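Local coordinates for protein probable polyketide synthase 1 (Dictyostelium discoideum, PDB 2H84) that probably acts as a polyketide synthase that makes acylpyrones in vitro, here represented by its C-terminal type III polyketide synthase domain, at residues I263-G268 and M306-S311; F295-G300 and L357-G362. All blocks are in the same frame, centred on the assembly; numbering follows the deposited sequence.

In the fold
Both contacts lie in the C-terminal chalcone/stilbene synthase half of the thiolase fold, with centres about 12 Å apart. Their segments alternate along the chain: first 263-268 (on helix 261-280), then 295-300 (running on from strand 294-297), then 306-311 (on helix 302-311), and last 357-362 (at the end of strand 353-360). Interaction 2 joins the outermost strand 294-297 to its neighbour in the mixed sheet; interaction 1 pairs two helices laid on that sheet. Phe-359 connects them, its CD2 lying 3.7 Å from Ile-265 CD1 and its ring also packing against Ile-308. The helix pair thus backs the strand ends beside Cys-157, the predicted active site.

Interaction 1: residues I263-G268 and M306-S311; sequences IVIGSG and MNIENS
The helical segments 263-268 and 306-311 run nearly parallel, with axes 8.4 Å apart at closest approach and crossing at -23°; the nearest CA atoms are those of Gly-266 and Asn-307, 5.1 Å apart. Gly-266 has no side chain to put between the helices, and the CB of Asn-307 faces its bare CA at 4.3 Å. The amide end of Asn-307 reaches back toward the first turn of the other helix, where OD1 passes Ile-263 N at 3.8 Å, a contact rather than a hydrogen bond.

The polar link is made one helical turn further on. Ser-311 OG, turned anti to its own backbone N (chi1 162°), donates to Gly-266 O over 3.0 Å. The hydroxyl lies in the plane of that carbonyl, with a C=O...donor angle of 148°. On the buried side, Ile-265 and Ile-308 cross obliquely. The CG2 branch of Ile-265 does the touching, meeting CG1 of Ile-308 at 3.6 Å and its CD1 at 3.7 Å. Both isoleucines also pack on Phe-359 of strand 353-360, which places this apolar side against the sheet.

The arrangement joins two neighbouring helices, separated in sequence by strand 294-297, on one face of the mixed sheet, as expected for the layered alpha/beta architecture of the thiolase fold.

Interaction 2: residues F295-G300 and L357-G362; sequences FLIHTG and LAFGPG
This contact is the parallel pairing of the outermost strand 294-297 with strand 353-360, at the point where both segments approach the predicted active site, Cys-157, of the type III polyketide synthase domain. The short strand axes are 6.3 Å apart and inclined by 22°. Of the two backbone bonds, His-298 N to Leu-357 O is the firmer, at 3.0 Å with an N-H...O angle of 161°; Leu-357 N to Leu-296 O, at 3.3 Å, is weak.

Leu-357 and Phe-359 pack on helix 261-280, Ile-297 and Phe-359 on helix 302-311, and Phe-295 on Leu-312 and Thr-319. The CD1 branch of Leu-357 comes to the edge of the Phe-295 ring, near its plane, 4.2 Å from CE1. Ile-297 uses CG2, set anti to its backbone N, to touch CZ of Phe-359 at 3.7 Å, at a slant to the Phe-359 ring.

His-298 CB lies 3.5 Å from Leu-357 O and 4.0 Å from the CB of Ala-358. Its CG stands anti to the backbone N (chi1 157°). Phe-359 CE2 approaches the imidazole edge near its plane, 4.2 Å from His-298 CD2. An inverse gamma turn centred on Thr-299 folds the chain back, and Gly-300 N sits over one imidazole face, offset toward the rim.

Beyond the two segments, the His-298 side chain packs against Cys-157 and Asn-331, while Pro-361 packs on Ile-130 of the second subunit. The close grouping of cysteine, histidine and asparagine is consistent with the Cys-His-Asn catalytic triad of chalcone synthase-like enzymes, with His-298 held beside strand 353-360 by its backbone bond to Leu-357 O.

Interaction 1: residues I263-G268 and M306-S311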
ATOM      1  N   ILE A 263     -13.293  17.194 -17.578  1.00 21.99           N
ATOM      2  CA  ILE A 263     -12.602  17.771 -18.713  1.00 23.06           C
ATOM      3  C   ILE A 263     -11.082  17.568 -18.689  1.00 22.12           C
ATOM      4  O   ILE A 263     -10.457  17.395 -19.736  1.00 21.98           O
ATOM      5  CB  ILE A 263     -13.045  19.255 -18.867  1.00 24.68           C
ATOM      6  CG1 ILE A 263     -12.169  20.026 -19.825  1.00 23.65           C
ATOM      7  CG2 ILE A 263     -12.985  19.947 -17.640  1.00 25.20           C
ATOM      8  CD1 ILE A 263     -12.359  19.566 -21.186  1.00 23.46           C
ATOM      9  N   VAL A 264     -10.481  17.553 -17.505  1.00 20.31           N
ATOM     10  CA  VAL A 264      -9.048  17.327 -17.436  1.00 18.55           C
ATOM     11  C   VAL A 264      -8.813  15.915 -17.956  1.00 18.95           C
ATOM     12  O   VAL A 264      -7.763  15.619 -18.515  1.00 19.89           O
ATOM     13  CB  VAL A 264      -8.492  17.405 -15.989  1.00 18.30           C
ATOM     14  CG1 VAL A 264      -6.979  17.178 -15.979  1.00 16.44           C
ATOM     15  CG2 VAL A 264      -8.810  18.737 -15.374  1.00 18.52           C
ATOM     16  N   ILE A 265      -9.772  15.019 -17.743  1.00 19.30           N
ATOM     17  CA  ILE A 265      -9.616  13.649 -18.238  1.00 19.46           C
ATOM     18  C   ILE A 265      -9.828  13.646 -19.748  1.00 22.15           C
ATOM     19  O   ILE A 265      -8.990  13.155 -20.504  1.00 24.46           O
ATOM     20  CB  ILE A 265     -10.619  12.687 -17.595  1.00 17.21           C
ATOM     21  CG1 ILE A 265     -10.075  12.225 -16.246  1.00 15.77           C
ATOM     22  CG2 ILE A 265     -10.828  11.461 -18.485  1.00 14.08           C
ATOM     23  CD1 ILE A 265     -11.062  11.665 -15.330  1.00 15.39           C
ATOM     24  N   GLY A 266     -10.949  14.210 -20.191  1.00 23.06           N
ATOM     25  CA  GLY A 266     -11.238  14.247 -21.614  1.00 23.07           C
ATOM     26  C   GLY A 266     -10.115  14.844 -22.428  1.00 23.30           C
ATOM     27  O   GLY A 266      -9.795  14.375 -23.525  1.00 24.32           O
ATOM     28  N   SER A 267      -9.495  15.893 -21.905  1.00 22.27           N
ATOM     29  CA  SER A 267      -8.437  16.528 -22.671  1.00 22.48           C
ATOM     30  C   SER A 267      -7.087  15.802 -22.671  1.00 22.49           C
ATOM     31  O   SER A 267      -6.250  16.056 -23.541  1.00 24.42           O
ATOM     32  CB  SER A 267      -8.249  17.980 -22.217  1.00 23.58           C
ATOM     33  OG  SER A 267      -7.799  18.097 -20.877  1.00 23.92           O
ATOM     34  N   GLY A 268      -6.873  14.889 -21.726  1.00 21.08           N
ATOM     35  CA  GLY A 268      -5.602  14.179 -21.693  1.00 19.16           C
ATOM     36  C   GLY A 268      -5.695  12.712 -22.071  1.00 17.42           C
ATOM     37  O   GLY A 268      -4.685  12.047 -22.258  1.00 17.50           O
ATOM     38  N   MET A 306     -18.665   9.826 -20.533  1.00 28.43           N
ATOM     39  CA  MET A 306     -19.057  10.488 -21.760  1.00 30.10           C
ATOM     40  C   MET A 306     -17.941  11.344 -22.348  1.00 29.95           C
ATOM     41  O   MET A 306     -17.761  11.376 -23.554  1.00 29.45           O
ATOM     42  CB  MET A 306     -20.290  11.346 -21.510  1.00 32.76           C
ATOM     43  CG  MET A 306     -21.393  10.586 -20.806  1.00 37.56           C
ATOM     44  SD  MET A 306     -23.073  11.212 -21.143  1.00 43.86           S
ATOM     45  CE  MET A 306     -23.411  12.116 -19.643  1.00 42.03           C
ATOM     46  N   ASN A 307     -17.194  12.040 -21.496  1.00 30.50           N
ATOM     47  CA  ASN A 307     -16.111  12.891 -21.985  1.00 29.87           C
ATOM     48  C   ASN A 307     -15.084  12.030 -22.699  1.00 28.76           C
ATOM     49  O   ASN A 307     -14.584  12.412 -23.749  1.00 27.92           O
ATOM     50  CB  ASN A 307     -15.434  13.654 -20.848  1.00 31.19           C
ATOM     51  CG  ASN A 307     -16.331  14.695 -20.271  1.00 32.74           C
ATOM     52  OD1 ASN A 307     -15.952  15.779 -19.953  1.00 33.71           O
ATOM     53  ND2 ASN A 307     -17.554  14.346 -20.141  1.00 34.63           N
ATOM     54  N   ILE A 308     -14.785  10.861 -22.133  1.00 28.08           N
ATOM     55  CA  ILE A 308     -13.812   9.955 -22.731  1.00 27.71           C
ATOM     56  C   ILE A 308     -14.357   9.455 -24.055  1.00 29.20           C
ATOM     57  O   ILE A 308     -13.623   9.407 -25.045  1.00 30.86           O
ATOM     58  CB  ILE A 308     -13.488   8.774 -21.814  1.00 26.10           C
ATOM     59  CG1 ILE A 308     -12.622   9.258 -20.648  1.00 25.03           C
ATOM     60  CG2 ILE A 308     -12.773   7.682 -22.593  1.00 23.97           C
ATOM     61  CD1 ILE A 308     -12.667   8.362 -19.426  1.00 20.09           C
ATOM     62  N   GLU A 309     -15.636   9.082 -24.090  1.00 29.68           N
ATOM     63  CA  GLU A 309     -16.245   8.623 -25.353  1.00 30.39           C
ATOM     64  C   GLU A 309     -16.194   9.650 -26.505  1.00 30.12           C
ATOM     65  O   GLU A 309     -16.025   9.296 -27.677  1.00 29.11           O
ATOM     66  CB  GLU A 309     -17.706   8.208 -25.143  1.00 30.94           C
ATOM     67  CG  GLU A 309     -17.883   6.797 -24.617  1.00 32.70           C
ATOM     68  CD  GLU A 309     -19.339   6.470 -24.275  1.00 34.18           C
ATOM     69  OE1 GLU A 309     -20.051   7.282 -23.729  1.00 35.61           O
ATOM     70  OE2 GLU A 309     -19.859   5.398 -24.522  1.00 35.41           O
ATOM     71  N   ASN A 310     -16.378  10.918 -26.164  1.00 30.44           N
ATOM     72  CA  ASN A 310     -16.342  12.003 -27.140  1.00 31.91           C
ATOM     73  C   ASN A 310     -14.931  12.312 -27.611  1.00 32.97           C
ATOM     74  O   ASN A 310     -14.700  12.535 -28.787  1.00 33.82           O
ATOM     75  CB  ASN A 310     -16.870  13.268 -26.528  1.00 33.24           C
ATOM     76  CG  ASN A 310     -18.359  13.315 -26.461  1.00 34.31           C
ATOM     77  OD1 ASN A 310     -18.887  14.194 -25.810  1.00 36.16           O
ATOM     78  ND2 ASN A 310     -19.046  12.405 -27.129  1.00 32.41           N
ATOM     79  N   SER A 311     -14.000  12.376 -26.669  1.00 33.80           N
ATOM     80  CA  SER A 311     -12.613  12.659 -26.968  1.00 33.14           C
ATOM     81  C   SER A 311     -11.967  11.602 -27.866  1.00 30.97           C
ATOM     82  O   SER A 311     -11.227  11.933 -28.791  1.00 31.91           O
ATOM     83  CB  SER A 311     -11.875  12.782 -25.650  1.00 34.95           C
ATOM     84  OG  SER A 311     -10.494  12.650 -25.847  1.00 37.73           O
TER

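Interaction 2: residues F295-G300 and L357-G362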
ATOM      1  N   PHE A 295     -13.912  -1.090 -24.760  1.00 18.20           N
ATOM      2  CA  PHE A 295     -13.464  -0.218 -23.683  1.00 16.80           C
ATOM      3  C   PHE A 295     -13.978  -0.607 -22.309  1.00 16.16           C
ATOM      4  O   PHE A 295     -15.180  -0.525 -22.026  1.00 14.73           O
ATOM      5  CB  PHE A 295     -13.826   1.231 -23.995  1.00 15.68           C
ATOM      6  CG  PHE A 295     -12.807   1.926 -24.848  1.00 16.12           C
ATOM      7  CD1 PHE A 295     -11.940   2.859 -24.294  1.00 15.32           C
ATOM      8  CD2 PHE A 295     -12.658   1.591 -26.187  1.00 15.94           C
ATOM      9  CE1 PHE A 295     -10.946   3.454 -25.064  1.00 15.08           C
ATOM     10  CE2 PHE A 295     -11.666   2.184 -26.962  1.00 15.65           C
ATOM     11  CZ  PHE A 295     -10.807   3.108 -26.396  1.00 15.15           C
ATOM     12  N   LEU A 296     -13.037  -1.037 -21.467  1.00 15.92           N
ATOM     13  CA  LEU A 296     -13.311  -1.462 -20.092  1.00 14.58           C
ATOM     14  C   LEU A 296     -12.799  -0.344 -19.197  1.00 14.27           C
ATOM     15  O   LEU A 296     -11.674  -0.383 -18.698  1.00 15.21           O
ATOM     16  CB  LEU A 296     -12.582  -2.777 -19.802  1.00 13.12           C
ATOM     17  CG  LEU A 296     -12.810  -3.832 -20.891  1.00 12.53           C
ATOM     18  CD1 LEU A 296     -12.082  -5.114 -20.534  1.00 12.35           C
ATOM     19  CD2 LEU A 296     -14.308  -4.078 -21.073  1.00 10.72           C
ATOM     20  N   ILE A 297     -13.648   0.658 -19.012  1.00 13.02           N
ATOM     21  CA  ILE A 297     -13.313   1.829 -18.225  1.00 11.70           C
ATOM     22  C   ILE A 297     -13.847   1.806 -16.806  1.00 11.10           C
ATOM     23  O   ILE A 297     -14.968   1.366 -16.552  1.00 11.01           O
ATOM     24  CB  ILE A 297     -13.852   3.102 -18.905  1.00 13.11           C
ATOM     25  CG1 ILE A 297     -13.434   3.121 -20.379  1.00 12.83           C
ATOM     26  CG2 ILE A 297     -13.331   4.347 -18.178  1.00 12.96           C
ATOM     27  CD1 ILE A 297     -13.994   4.298 -21.158  1.00 11.91           C
ATOM     28  N   HIS A 298     -13.020   2.292 -15.887  1.00 11.72           N
ATOM     29  CA  HIS A 298     -13.379   2.407 -14.480  1.00 11.53           C
ATOM     30  C   HIS A 298     -14.645   3.259 -14.434  1.00 12.04           C
ATOM     31  O   HIS A 298     -14.651   4.393 -14.908  1.00 13.17           O
ATOM     32  CB  HIS A 298     -12.249   3.108 -13.719  1.00 11.06           C
ATOM     33  CG  HIS A 298     -12.693   3.761 -12.452  1.00 10.22           C
ATOM     34  ND1 HIS A 298     -13.224   3.051 -11.400  1.00 10.92           N
ATOM     35  CD2 HIS A 298     -12.708   5.063 -12.078  1.00 10.26           C
ATOM     36  CE1 HIS A 298     -13.549   3.888 -10.432  1.00 12.85           C
ATOM     37  NE2 HIS A 298     -13.247   5.115 -10.817  1.00 11.55           N
ATOM     38  N   THR A 299     -15.717   2.709 -13.883  1.00 11.95           N
ATOM     39  CA  THR A 299     -16.978   3.432 -13.807  1.00 13.24           C
ATOM     40  C   THR A 299     -17.000   4.574 -12.785  1.00 14.80           C
ATOM     41  O   THR A 299     -17.749   4.536 -11.804  1.00 16.14           O
ATOM     42  CB  THR A 299     -18.131   2.473 -13.487  1.00 12.10           C
ATOM     43  OG1 THR A 299     -17.867   1.788 -12.260  1.00 12.29           O
ATOM     44  CG2 THR A 299     -18.248   1.446 -14.573  1.00 12.82           C
ATOM     45  N   GLY A 300     -16.190   5.600 -13.026  1.00 15.16           N
ATOM     46  CA  GLY A 300     -16.117   6.723 -12.105  1.00 17.22           C
ATOM     47  C   GLY A 300     -17.332   7.636 -12.026  1.00 19.61           C
ATOM     48  O   GLY A 300     -17.655   8.155 -10.946  1.00 20.56           O
ATOM     49  N   LEU A 357      -9.060   1.684 -18.885  1.00 12.56           N
ATOM     50  CA  LEU A 357      -8.608   2.955 -18.354  1.00 13.97           C
ATOM     51  C   LEU A 357      -9.095   3.150 -16.919  1.00 14.42           C
ATOM     52  O   LEU A 357     -10.119   2.597 -16.511  1.00 14.28           O
ATOM     53  CB  LEU A 357      -9.112   4.086 -19.251  1.00 13.23           C
ATOM     54  CG  LEU A 357      -8.608   4.031 -20.696  1.00 14.76           C
ATOM     55  CD1 LEU A 357      -9.320   5.092 -21.525  1.00 16.71           C
ATOM     56  CD2 LEU A 357      -7.101   4.257 -20.731  1.00 13.97           C
ATOM     57  N   ALA A 358      -8.334   3.921 -16.156  1.00 13.52           N
ATOM     58  CA  ALA A 358      -8.672   4.221 -14.785  1.00 12.68           C
ATOM     59  C   ALA A 358      -7.914   5.483 -14.426  1.00 13.25           C
ATOM     60  O   ALA A 358      -6.826   5.730 -14.934  1.00 12.70           O
ATOM     61  CB  ALA A 358      -8.285   3.076 -13.865  1.00 11.61           C
ATOM     62  N   PHE A 359      -8.488   6.275 -13.531  1.00 14.36           N
ATOM     63  CA  PHE A 359      -7.862   7.532 -13.125  1.00 16.38           C
ATOM     64  C   PHE A 359      -8.156   7.740 -11.673  1.00 16.02           C
ATOM     65  O   PHE A 359      -9.195   7.299 -11.160  1.00 15.07           O
ATOM     66  CB  PHE A 359      -8.444   8.699 -13.927  1.00 18.51           C
ATOM     67  CG  PHE A 359      -9.492   8.283 -14.916  1.00 20.48           C
ATOM     68  CD1 PHE A 359      -9.118   7.897 -16.221  1.00 20.94           C
ATOM     69  CD2 PHE A 359     -10.814   8.046 -14.486  1.00 22.31           C
ATOM     70  CE1 PHE A 359     -10.060   7.384 -17.107  1.00 22.66           C
ATOM     71  CE2 PHE A 359     -11.762   7.533 -15.351  1.00 23.44           C
ATOM     72  CZ  PHE A 359     -11.388   7.156 -16.655  1.00 25.41           C
ATOM     73  N   GLY A 360      -7.259   8.464 -11.010  1.00 15.39           N
ATOM     74  CA  GLY A 360      -7.450   8.745  -9.597  1.00 15.15           C
ATOM     75  C   GLY A 360      -6.579   9.849  -9.073  1.00 15.41           C
ATOM     76  O   GLY A 360      -6.012  10.622  -9.827  1.00 15.73           O
ATOM     77  N   PRO A 361      -6.520   9.965  -7.743  1.00 15.63           N
ATOM     78  CA  PRO A 361      -5.706  10.991  -7.082  1.00 15.27           C
ATOM     79  C   PRO A 361      -4.284  11.215  -7.682  1.00 15.11           C
ATOM     80  O   PRO A 361      -3.626  10.188  -8.003  1.00 17.80           O
ATOM     81  CB  PRO A 361      -5.678  10.481  -5.667  1.00 15.15           C
ATOM     82  CG  PRO A 361      -7.229  10.218  -5.509  1.00 16.69           C
ATOM     83  CD  PRO A 361      -7.626   9.533  -6.836  1.00 15.98           C
ATOM     84  N   GLY A 362      -3.856  12.455  -7.772  1.00 14.37           N
ATOM     85  CA  GLY A 362      -2.674  12.709  -8.302  1.00 11.70           C
ATOM     86  C   GLY A 362      -2.684  14.023  -9.088  1.00 10.31           C
ATOM     87  O   GLY A 362      -1.876  14.920  -8.595  1.00 11.46           O
TER